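Local coordinates for protein phosphoinositol-specific phospholipase C (Pseudomonas sp., PDB 5FYP) that probably cleaves phosphatidylinositol lipids at the bond between glycerol and phosphate, in a reaction that depends on calcium, at residues 25-30 and 46-51; 50-55 and 67-72; 118-123 and 188-193. All coordinates share one frame; numbering follows the deposited sequence.

Contact 1 (25-30 and 46-51). With CA (calcium ion), chain I.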
loop_
_atom_site.group_PDB
_atom_site.type_symbol
_atom_site.label_atom_id
_atom_site.label_comp_id
_atom_site.label_asym_id
_atom_site.label_seq_id
_atom_site.Cartn_x
_atom_site.Cartn_y
_atom_site.Cartn_z
ATOM N N CYS A 25 0.693 -5.331 -8.437
ATOM C CA CYS A 25 -0.376 -6.267 -8.707
ATOM C C CYS A 25 -1.731 -5.620 -8.434
ATOM O O CYS A 25 -1.808 -4.623 -7.782
ATOM C CB CYS A 25 -0.229 -7.540 -7.876
ATOM S SG CYS A 25 -1.010 -7.480 -6.269
ATOM N N HIS A 26 -2.788 -6.251 -8.922
ATOM C CA HIS A 26 -4.141 -5.931 -8.530
ATOM C C HIS A 26 -4.772 -7.220 -7.981
ATOM O O HIS A 26 -4.953 -8.189 -8.728
ATOM C CB HIS A 26 -4.943 -5.368 -9.693
ATOM C CG HIS A 26 -6.279 -4.810 -9.298
ATOM N ND1 HIS A 26 -7.040 -4.107 -10.188
ATOM C CD2 HIS A 26 -6.980 -4.824 -8.138
ATOM C CE1 HIS A 26 -8.167 -3.738 -9.601
ATOM N NE2 HIS A 26 -8.158 -4.167 -8.365
ATOM N N ASN A 27 -5.043 -7.260 -6.681
ATOM C CA ASN A 27 -5.701 -8.413 -6.067
ATOM C C ASN A 27 -4.930 -9.715 -6.255
ATOM O O ASN A 27 -5.526 -10.800 -6.400
ATOM C CB ASN A 27 -7.130 -8.575 -6.525
ATOM C CG ASN A 27 -8.056 -7.508 -5.974
ATOM O OD1 ASN A 27 -7.674 -6.643 -5.189
ATOM N ND2 ASN A 27 -9.229 -7.522 -6.460
ATOM N N CYS A 28 -3.597 -9.659 -6.174
ATOM C CA CYS A 28 -2.794 -10.857 -6.444
ATOM C C CYS A 28 -2.804 -11.953 -5.407
ATOM O O CYS A 28 -2.153 -12.975 -5.600
ATOM C CB CYS A 28 -1.361 -10.517 -6.785
ATOM S SG CYS A 28 -0.504 -9.528 -5.565
ATOM N N TYR A 29 -3.547 -11.742 -4.329
ATOM C CA TYR A 29 -3.884 -12.821 -3.400
ATOM C C TYR A 29 -4.886 -13.828 -3.974
ATOM O O TYR A 29 -5.070 -14.914 -3.416
ATOM C CB TYR A 29 -4.468 -12.205 -2.101
ATOM C CG TYR A 29 -5.828 -11.604 -2.299
ATOM C CD1 TYR A 29 -6.963 -12.405 -2.257
ATOM C CD2 TYR A 29 -6.001 -10.275 -2.648
ATOM C CE1 TYR A 29 -8.209 -11.881 -2.546
ATOM C CE2 TYR A 29 -7.239 -9.758 -2.941
ATOM C CZ TYR A 29 -8.346 -10.586 -2.900
ATOM O OH TYR A 29 -9.596 -10.111 -3.242
ATOM N N GLU A 30 -5.572 -13.477 -5.042
ATOM C CA GLU A 30 -6.523 -14.392 -5.654
ATOM C C GLU A 30 -5.794 -15.483 -6.431
ATOM O O GLU A 30 -4.829 -15.236 -7.163
ATOM C CB GLU A 30 -7.514 -13.682 -6.566
ATOM C CG GLU A 30 -8.388 -12.671 -5.874
ATOM C CD GLU A 30 -9.485 -12.150 -6.772
ATOM O OE1 GLU A 30 -10.270 -12.996 -7.248
ATOM O OE2 GLU A 30 -9.559 -10.935 -7.000
ATOM N N THR A 46 5.206 -4.615 -5.209
ATOM C CA THR A 46 3.973 -4.011 -4.657
ATOM C C THR A 46 2.854 -4.994 -4.844
ATOM O O THR A 46 2.525 -5.371 -5.983
ATOM C CB THR A 46 3.704 -2.646 -5.297
ATOM O OG1 THR A 46 4.788 -1.759 -4.983
ATOM C CG2 THR A 46 2.427 -2.024 -4.732
ATOM N N LEU A 47 2.252 -5.389 -3.718
ATOM C CA LEU A 47 1.239 -6.467 -3.635
ATOM C C LEU A 47 -0.022 -5.938 -3.009
ATOM O O LEU A 47 -0.102 -4.767 -2.642
ATOM C CB LEU A 47 1.781 -7.654 -2.785
ATOM C CG LEU A 47 2.853 -8.560 -3.437
ATOM C CD1 LEU A 47 4.122 -7.971 -3.959
ATOM C CD2 LEU A 47 3.127 -9.697 -2.490
ATOM N N GLU A 48 -1.061 -6.772 -2.932
ATOM C CA GLU A 48 -2.379 -6.332 -2.449
ATOM C C GLU A 48 -3.071 -7.484 -1.740
ATOM O O GLU A 48 -3.039 -8.614 -2.213
ATOM C CB GLU A 48 -3.256 -5.824 -3.591
ATOM C CG GLU A 48 -4.622 -5.312 -3.156
ATOM C CD GLU A 48 -5.382 -4.579 -4.239
ATOM O OE1 GLU A 48 -5.010 -4.702 -5.420
ATOM O OE2 GLU A 48 -6.380 -3.886 -3.887
ATOM N N LEU A 49 -3.742 -7.146 -0.642
ATOM C CA LEU A 49 -4.576 -8.048 0.130
ATOM C C LEU A 49 -5.906 -7.380 0.400
ATOM O O LEU A 49 -5.930 -6.283 0.950
ATOM C CB LEU A 49 -3.903 -8.415 1.470
ATOM C CG LEU A 49 -2.658 -9.265 1.342
ATOM C CD1 LEU A 49 -1.780 -9.191 2.564
ATOM C CD2 LEU A 49 -3.029 -10.710 1.014
ATOM N N ASP A 50 -7.019 -8.069 0.093
ATOM C CA ASP A 50 -8.349 -7.614 0.499
ATOM C C ASP A 50 -8.705 -8.318 1.799
ATOM O O ASP A 50 -8.652 -9.564 1.857
ATOM C CB ASP A 50 -9.408 -7.977 -0.549
ATOM C CG ASP A 50 -9.289 -7.192 -1.849
ATOM O OD1 ASP A 50 -8.515 -6.239 -1.923
ATOM O OD2 ASP A 50 -10.005 -7.569 -2.811
ATOM N N PHE A 51 -9.085 -7.549 2.831
ATOM C CA PHE A 51 -9.274 -8.184 4.135
ATOM C C PHE A 51 -10.598 -7.823 4.769
ATOM O O PHE A 51 -11.072 -6.682 4.725
ATOM C CB PHE A 51 -8.065 -7.941 5.055
ATOM C CG PHE A 51 -7.920 -6.538 5.592
ATOM C CD1 PHE A 51 -7.340 -5.502 4.859
ATOM C CD2 PHE A 51 -8.297 -6.257 6.902
ATOM C CE1 PHE A 51 -7.168 -4.241 5.400
ATOM C CE2 PHE A 51 -8.103 -5.008 7.453
ATOM C CZ PHE A 51 -7.551 -3.999 6.708
HETATM CA CA CA I . -8.553 -4.881 -3.799
HETATM O O HOH W 1 -0.767 -3.271 -5.447
HETATM O O HOH W 2 -9.166 -3.562 -5.712
HETATM O O HOH W 3 -10.815 -5.510 -4.386
#
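Asn27, Glu48 and Asp50 meet at one calcium ion, to which Glu48 gives OE2 (2.4 Å) and Asp50 gives OD1 (2.3 Å). Asn27 binds through its side-chain amide, and two waters and Asp119 complete six ligands. The other carboxylate oxygens are held as well. Glu48 OE1 takes the backbone N-H of Asn27 at 2.9 Å, from above the carboxylate plane, and has a second partner in Arg260, a salt bridge. Asp50 OD2 accepts the hydroxyl of Tyr29 (OH to OD2 2.6 Å), again from above the plane, and a bond from a calcium-bound water. Glu48 reaches the metal with CG anti to the backbone N (chi1 -178°) and an extended chain. The Tyr29 and Asp50 side chains cross at about a right angle, ring and carboxylate planes 58° apart, Glu48 O lies in plane at the ring edge, and Tyr29 CB packs on Leu49 CD2 at 3.7 Å. Further back, Cys25 N donates to Thr46 O, and the Cys25-Cys28 disulfide lies against the strand, with Cys25 SG 3.6 Å from Leu47 CA. Carboxylates from a strand joined by a ligand from the loop after the preceding strand make a calcium site consistent with the active-site metal of calcium-dependent phospholipases C of the TIM-barrel class.

Contact 2 (50-55 and 67-72). With CA (calcium ion), chain I.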
loop_
_atom_site.group_PDB
_atom_site.type_symbol
_atom_site.label_atom_id
_atom_site.label_comp_id
_atom_site.label_asym_id
_atom_site.label_seq_id
_atom_site.Cartn_x
_atom_site.Cartn_y
_atom_site.Cartn_z
ATOM N N ASP A 50 -7.019 -8.069 0.093
ATOM C CA ASP A 50 -8.349 -7.614 0.499
ATOM C C ASP A 50 -8.705 -8.318 1.799
ATOM O O ASP A 50 -8.652 -9.564 1.857
ATOM C CB ASP A 50 -9.408 -7.977 -0.549
ATOM C CG ASP A 50 -9.289 -7.192 -1.849
ATOM O OD1 ASP A 50 -8.515 -6.239 -1.923
ATOM O OD2 ASP A 50 -10.005 -7.569 -2.811
ATOM N N PHE A 51 -9.085 -7.549 2.831
ATOM C CA PHE A 51 -9.274 -8.184 4.135
ATOM C C PHE A 51 -10.598 -7.823 4.769
ATOM O O PHE A 51 -11.072 -6.682 4.725
ATOM C CB PHE A 51 -8.065 -7.941 5.055
ATOM C CG PHE A 51 -7.920 -6.538 5.592
ATOM C CD1 PHE A 51 -7.340 -5.502 4.859
ATOM C CD2 PHE A 51 -8.297 -6.257 6.902
ATOM C CE1 PHE A 51 -7.168 -4.241 5.400
ATOM C CE2 PHE A 51 -8.103 -5.008 7.453
ATOM C CZ PHE A 51 -7.551 -3.999 6.708
ATOM N N TRP A 52 -11.185 -8.854 5.362
ATOM C CA TRP A 52 -12.556 -8.856 5.908
ATOM C C TRP A 52 -12.502 -9.161 7.380
ATOM O O TRP A 52 -11.708 -9.994 7.849
ATOM C CB TRP A 52 -13.391 -9.926 5.186
ATOM C CG TRP A 52 -13.583 -9.669 3.718
ATOM C CD1 TRP A 52 -12.696 -9.885 2.713
ATOM C CD2 TRP A 52 -14.736 -9.084 3.108
ATOM N NE1 TRP A 52 -13.227 -9.459 1.524
ATOM C CE2 TRP A 52 -14.479 -8.971 1.734
ATOM C CE3 TRP A 52 -15.960 -8.639 3.598
ATOM C CZ2 TRP A 52 -15.394 -8.412 0.845
ATOM C CZ3 TRP A 52 -16.870 -8.086 2.717
ATOM C CH2 TRP A 52 -16.578 -7.972 1.358
ATOM N N ASP A 53 -13.380 -8.512 8.136
ATOM C CA ASP A 53 -13.527 -8.823 9.554
ATOM C C ASP A 53 -14.237 -10.156 9.786
ATOM O O ASP A 53 -13.939 -10.895 10.715
ATOM C CB ASP A 53 -14.335 -7.716 10.240
ATOM C CG ASP A 53 -13.512 -6.473 10.508
ATOM O OD1 ASP A 53 -12.827 -5.983 9.583
ATOM O OD2 ASP A 53 -13.482 -6.030 11.682
ATOM N N GLN A 54 -15.245 -10.423 8.954
ATOM C CA GLN A 54 -16.164 -11.550 9.159
ATOM C C GLN A 54 -15.905 -12.653 8.119
ATOM O O GLN A 54 -15.324 -12.406 7.068
ATOM C CB GLN A 54 -17.618 -11.073 9.035
ATOM C CG GLN A 54 -18.034 -9.908 9.886
ATOM C CD GLN A 54 -18.088 -10.258 11.326
ATOM O OE1 GLN A 54 -18.170 -11.434 11.700
ATOM N NE2 GLN A 54 -17.978 -9.251 12.157
ATOM N N ARG A 55 -16.365 -13.862 8.420
ATOM C CA ARG A 55 -16.246 -15.009 7.501
ATOM C C ARG A 55 -17.140 -14.825 6.299
ATOM O O ARG A 55 -16.792 -15.226 5.188
ATOM C CB ARG A 55 -16.601 -16.297 8.255
ATOM C CG ARG A 55 -16.462 -17.578 7.430
ATOM C CD ARG A 55 -16.754 -18.826 8.255
ATOM N NE ARG A 55 -15.671 -19.052 9.217
ATOM C CZ ARG A 55 -14.417 -19.483 8.946
ATOM N NH1 ARG A 55 -14.012 -19.784 7.694
ATOM N NH2 ARG A 55 -13.538 -19.629 9.956
ATOM N N PHE A 67 -9.835 -12.113 7.714
ATOM C CA PHE A 67 -9.850 -13.049 6.592
ATOM C C PHE A 67 -9.338 -12.350 5.340
ATOM O O PHE A 67 -9.443 -11.118 5.229
ATOM C CB PHE A 67 -11.263 -13.514 6.309
ATOM C CG PHE A 67 -11.902 -14.279 7.416
ATOM C CD1 PHE A 67 -12.611 -13.616 8.423
ATOM C CD2 PHE A 67 -11.853 -15.666 7.461
ATOM C CE1 PHE A 67 -13.238 -14.323 9.438
ATOM C CE2 PHE A 67 -12.469 -16.384 8.468
ATOM C CZ PHE A 67 -13.172 -15.720 9.444
ATOM N N VAL A 68 -8.869 -13.131 4.364
ATOM C CA VAL A 68 -8.475 -12.594 3.059
ATOM C C VAL A 68 -9.252 -13.342 1.981
ATOM O O VAL A 68 -9.112 -14.558 1.823
ATOM C CB VAL A 68 -6.964 -12.666 2.829
ATOM C CG1 VAL A 68 -6.592 -12.356 1.390
ATOM C CG2 VAL A 68 -6.235 -11.733 3.786
ATOM N N ARG A 69 -10.035 -12.570 1.224
ATOM C CA ARG A 69 -10.845 -13.073 0.108
ATOM C C ARG A 69 -11.355 -11.880 -0.681
ATOM O O ARG A 69 -11.317 -10.737 -0.182
ATOM C CB ARG A 69 -12.033 -13.903 0.591
ATOM C CG ARG A 69 -13.064 -13.099 1.369
ATOM C CD ARG A 69 -14.262 -13.961 1.725
ATOM N NE ARG A 69 -15.279 -13.192 2.455
ATOM C CZ ARG A 69 -15.223 -12.917 3.744
ATOM N NH1 ARG A 69 -14.274 -13.437 4.515
ATOM N NH2 ARG A 69 -16.140 -12.091 4.286
ATOM N N HIS A 70 -11.905 -12.151 -1.858
ATOM C CA HIS A 70 -12.436 -11.087 -2.681
ATOM C C HIS A 70 -13.892 -10.729 -2.358
ATOM O O HIS A 70 -14.214 -9.555 -2.191
ATOM C CB HIS A 70 -12.305 -11.451 -4.150
ATOM C CG HIS A 70 -12.673 -10.341 -5.092
ATOM N ND1 HIS A 70 -13.747 -10.406 -5.932
ATOM C CD2 HIS A 70 -12.158 -9.108 -5.259
ATOM C CE1 HIS A 70 -13.838 -9.296 -6.637
ATOM N NE2 HIS A 70 -12.894 -8.483 -6.237
ATOM N N ASN A 71 -14.743 -11.734 -2.303
ATOM C CA ASN A 71 -16.175 -11.489 -2.207
ATOM C C ASN A 71 -16.700 -11.494 -0.779
ATOM O O ASN A 71 -16.056 -12.022 0.095
ATOM C CB ASN A 71 -16.917 -12.519 -3.040
ATOM C CG ASN A 71 -16.541 -12.448 -4.512
ATOM O OD1 ASN A 71 -16.112 -13.427 -5.094
ATOM N ND2 ASN A 71 -16.605 -11.254 -5.086
ATOM N N PRO A 72 -17.875 -10.870 -0.541
ATOM C CA PRO A 72 -18.412 -10.850 0.825
ATOM C C PRO A 72 -18.631 -12.210 1.433
ATOM O O PRO A 72 -18.448 -12.368 2.632
ATOM C CB PRO A 72 -19.761 -10.134 0.689
ATOM C CG PRO A 72 -19.748 -9.434 -0.608
ATOM C CD PRO A 72 -18.620 -9.992 -1.453
HETATM CA CA CA I . -8.553 -4.881 -3.799
HETATM O O HOH W 3 -10.815 -5.510 -4.386
HETATM O O HOH W 2 -9.166 -3.562 -5.712
#
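Trp52 and Phe67 face each other as an antiparallel hydrogen-bonded pair, where the short edge strand 67-68 joins strand 46-52. Phe67 N reaches Trp52 O at 2.8 Å, and the return bond runs from Trp52 N to Phe67 O; next to them Phe51 and Val68 form the non-hydrogen-bonded pair. The indole of Trp52 carries much of the side-chain packing. Its NE1 donates to Arg69 O (2.9 Å), which lies in the ring plane, while the guanidinium of Arg69 lies flat over the five-membered ring, CZ 4.0 Å from its centroid and the planes 24° apart, a cation-pi stack. Pro72 CA sits over the six-membered ring, 3.9 Å from its centre. An alanine in place of Trp52 would probably leave Arg69 O without this donor and the guanidinium without its stacking partner, and open a gap beneath Pro72. The Arg69 chain is extended from CG to NE, and NH1 and NH2 together grip Gln54 O, each at 2.9 Å; NH2 also bonds Pro72 O and NH1 bonds Gly79 O. Phe67 packs under the turn after strand 46-52: Arg55 CA rests over its face, and the Arg55 guanidinium, turned 77° from the ring, has Phe67 CE2 over one face. On the side of the Arg69 guanidinium opposite Trp52, Arg55 O stands over the centre, 3.1 Å from CZ.

Contact 3 (118-123 and 188-193). With CA (calcium ion), chain I.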
loop_
_atom_site.group_PDB
_atom_site.type_symbol
_atom_site.label_atom_id
_atom_site.label_comp_id
_atom_site.label_asym_id
_atom_site.label_seq_id
_atom_site.Cartn_x
_atom_site.Cartn_y
_atom_site.Cartn_z
ATOM N N LEU A 118 -3.324 -2.828 1.614
ATOM C CA LEU A 118 -4.261 -3.519 2.486
ATOM C C LEU A 118 -5.625 -2.883 2.257
ATOM O O LEU A 118 -5.908 -1.800 2.776
ATOM C CB LEU A 118 -3.786 -3.450 3.927
ATOM C CG LEU A 118 -2.354 -3.961 4.151
ATOM C CD1 LEU A 118 -1.952 -3.750 5.596
ATOM C CD2 LEU A 118 -2.183 -5.397 3.742
ATOM N N ASP A 119 -6.435 -3.554 1.442
ATOM C CA ASP A 119 -7.712 -3.037 0.981
ATOM C C ASP A 119 -8.805 -3.581 1.914
ATOM O O ASP A 119 -9.201 -4.738 1.859
ATOM C CB ASP A 119 -7.939 -3.445 -0.463
ATOM C CG ASP A 119 -9.109 -2.770 -1.135
ATOM O OD1 ASP A 119 -9.685 -1.841 -0.521
ATOM O OD2 ASP A 119 -9.427 -3.177 -2.304
ATOM N N LYS A 120 -9.195 -2.725 2.867
ATOM C CA LYS A 120 -10.105 -3.090 3.922
ATOM C C LYS A 120 -11.538 -3.109 3.387
ATOM O O LYS A 120 -11.962 -2.161 2.765
ATOM C CB LYS A 120 -9.999 -2.088 5.071
ATOM C CG LYS A 120 -10.746 -2.544 6.312
ATOM C CD LYS A 120 -10.579 -1.608 7.499
ATOM C CE LYS A 120 -10.806 -2.226 8.838
ATOM N NZ LYS A 120 -11.901 -3.209 8.936
ATOM N N LYS A 121 -12.278 -4.180 3.691
ATOM C CA LYS A 121 -13.603 -4.396 3.085
ATOM C C LYS A 121 -14.792 -4.176 4.006
ATOM O O LYS A 121 -15.910 -4.055 3.515
ATOM C CB LYS A 121 -13.656 -5.781 2.446
ATOM C CG LYS A 121 -12.670 -5.929 1.288
ATOM C CD LYS A 121 -12.982 -5.037 0.105
ATOM C CE LYS A 121 -11.944 -5.132 -0.987
ATOM N NZ LYS A 121 -12.245 -4.220 -2.120
ATOM N N GLN A 122 -14.571 -4.091 5.318
ATOM C CA GLN A 122 -15.630 -3.830 6.306
ATOM C C GLN A 122 -15.151 -2.695 7.215
ATOM O O GLN A 122 -14.052 -2.173 7.071
ATOM C CB GLN A 122 -15.977 -5.104 7.070
ATOM C CG GLN A 122 -16.601 -6.138 6.149
ATOM C CD GLN A 122 -16.913 -7.446 6.795
ATOM O OE1 GLN A 122 -16.039 -8.110 7.333
ATOM N NE2 GLN A 122 -18.159 -7.872 6.654
ATOM N N GLY A 123 -16.009 -2.287 8.147
ATOM C CA GLY A 123 -15.652 -1.235 9.086
ATOM C C GLY A 123 -14.758 -1.688 10.212
ATOM O O GLY A 123 -14.441 -2.879 10.320
ATOM N N LEU A 188 -3.228 1.556 3.670
ATOM C CA LEU A 188 -4.647 1.265 3.907
ATOM C C LEU A 188 -5.497 1.885 2.799
ATOM O O LEU A 188 -5.381 3.078 2.497
ATOM C CB LEU A 188 -5.074 1.829 5.253
ATOM C CG LEU A 188 -6.490 1.491 5.697
ATOM C CD1 LEU A 188 -6.660 -0.016 5.915
ATOM C CD2 LEU A 188 -6.847 2.263 6.944
ATOM N N ASN A 189 -6.355 1.051 2.200
ATOM C CA ASN A 189 -7.403 1.510 1.297
ATOM C C ASN A 189 -8.754 1.073 1.872
ATOM O O ASN A 189 -8.833 0.106 2.645
ATOM C CB ASN A 189 -7.252 0.953 -0.131
ATOM C CG ASN A 189 -6.047 1.451 -0.899
ATOM O OD1 ASN A 189 -5.316 2.405 -0.536
ATOM N ND2 ASN A 189 -5.853 0.852 -2.003
ATOM N N HIS A 190 -9.810 1.727 1.406
ATOM C CA HIS A 190 -11.197 1.361 1.698
ATOM C C HIS A 190 -12.054 2.110 0.688
ATOM O O HIS A 190 -11.632 3.135 0.175
ATOM C CB HIS A 190 -11.564 1.750 3.158
ATOM C CG HIS A 190 -12.866 1.193 3.658
ATOM N ND1 HIS A 190 -14.086 1.709 3.307
ATOM C CD2 HIS A 190 -13.117 0.140 4.470
ATOM C CE1 HIS A 190 -15.030 0.994 3.863
ATOM N NE2 HIS A 190 -14.472 0.022 4.569
ATOM N N SER A 191 -13.246 1.623 0.406
ATOM C CA SER A 191 -14.135 2.388 -0.479
ATOM C C SER A 191 -14.539 3.738 0.112
ATOM O O SER A 191 -14.847 4.672 -0.630
ATOM C CB SER A 191 -15.371 1.573 -0.825
ATOM O OG SER A 191 -16.218 1.415 0.279
ATOM N N GLU A 192 -14.541 3.831 1.434
ATOM C CA GLU A 192 -14.982 5.038 2.167
ATOM C C GLU A 192 -13.805 5.665 2.889
ATOM O O GLU A 192 -13.231 5.058 3.804
ATOM C CB GLU A 192 -16.042 4.677 3.192
ATOM C CG GLU A 192 -17.274 4.043 2.616
ATOM C CD GLU A 192 -18.152 3.424 3.682
ATOM O OE1 GLU A 192 -18.215 3.935 4.794
ATOM O OE2 GLU A 192 -18.836 2.451 3.385
ATOM N N ASN A 193 -13.489 6.899 2.509
ATOM C CA ASN A 193 -12.402 7.591 3.197
ATOM C C ASN A 193 -12.664 7.752 4.690
ATOM O O ASN A 193 -11.700 7.913 5.456
ATOM C CB ASN A 193 -12.153 8.949 2.557
ATOM C CG ASN A 193 -11.552 8.861 1.167
ATOM O OD1 ASN A 193 -10.996 7.833 0.791
ATOM N ND2 ASN A 193 -11.635 9.945 0.421
HETATM CA CA CA I . -8.553 -4.881 -3.799
HETATM O O HOH W 4 -13.918 -1.072 1.159
HETATM O O HOH W 5 -16.505 -1.692 1.750
HETATM O O HOH W 3 -10.815 -5.510 -4.386
HETATM O O HOH W 2 -9.166 -3.562 -5.712
#
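Leu118 pairs with Leu188 and Asp119 with Asn189 in parallel register: Asn189 N donates to Leu118 O and Lys120 N to Asn189 O, both at 2.9 Å. On one face of the sheet, Asp119 and Asn189 cross at about a right angle, and Asp119 OD1 approaches Asn189 CB at 3.7 Å. Asp119 has CG anti to the backbone N (chi1 -170°), and its OD2 binds the calcium ion at 2.4 Å. The same OD2 forms a salt bridge with Lys121 NZ (3.0 Å), which comes from above the carboxylate plane and also donates to a calcium-bound water. Lys121 thus lies close to the metal as a second-shell group, and its charge would probably offset part of that of the acidic ligands. On the other face, Leu188 sends CD1 across to Lys120 CB and also packs on Leu196 and Tyr199 of helix 193-203. Strands 114-120 and 184-189 are neighbours joined through intervening helices, a beta-alpha-beta crossover in keeping with the TIM-barrel class. The His190 ring carries the rest of the contact. Its CD2 lies 3.1 Å from Lys120 O, and NE2 makes a weak bond to Gln122 O (3.4 Å). ND1 accepts Glu192 N in the ring plane at 2.9 Å, fixing the turn of the imidazole. A water that bridges Lys120 O and Ser191 N sits over the centre of one ring face. Lys120 NZ donates to Gln122 O and Gly123 O and forms a salt bridge with Asp53.

How the contacts relate
All three contacts border the same calcium ion and reach one sheet, in which strand 46-52 lies between strands 67-68 and 114-120. Contacts 1 and 2 share Asp50 and Phe51 on strand 46-52; contact 3 adds the next two strands, 114-120 and 184-189. Contacts 1 and 3 are buried, about 10 and 11 Å from the chain centre to their centres, whereas contact 2, at about 17 Å, is partly exposed at the sheet edge. Metal-ligand chemistry dominates contact 1, pi stacking and arginine bonds to carbonyls contact 2, and parallel backbone pairing with one metal ligand contact 3. Gln122 OE1 probably hydrogen-bonds Gln54 N, tying contact 3 to contact 2.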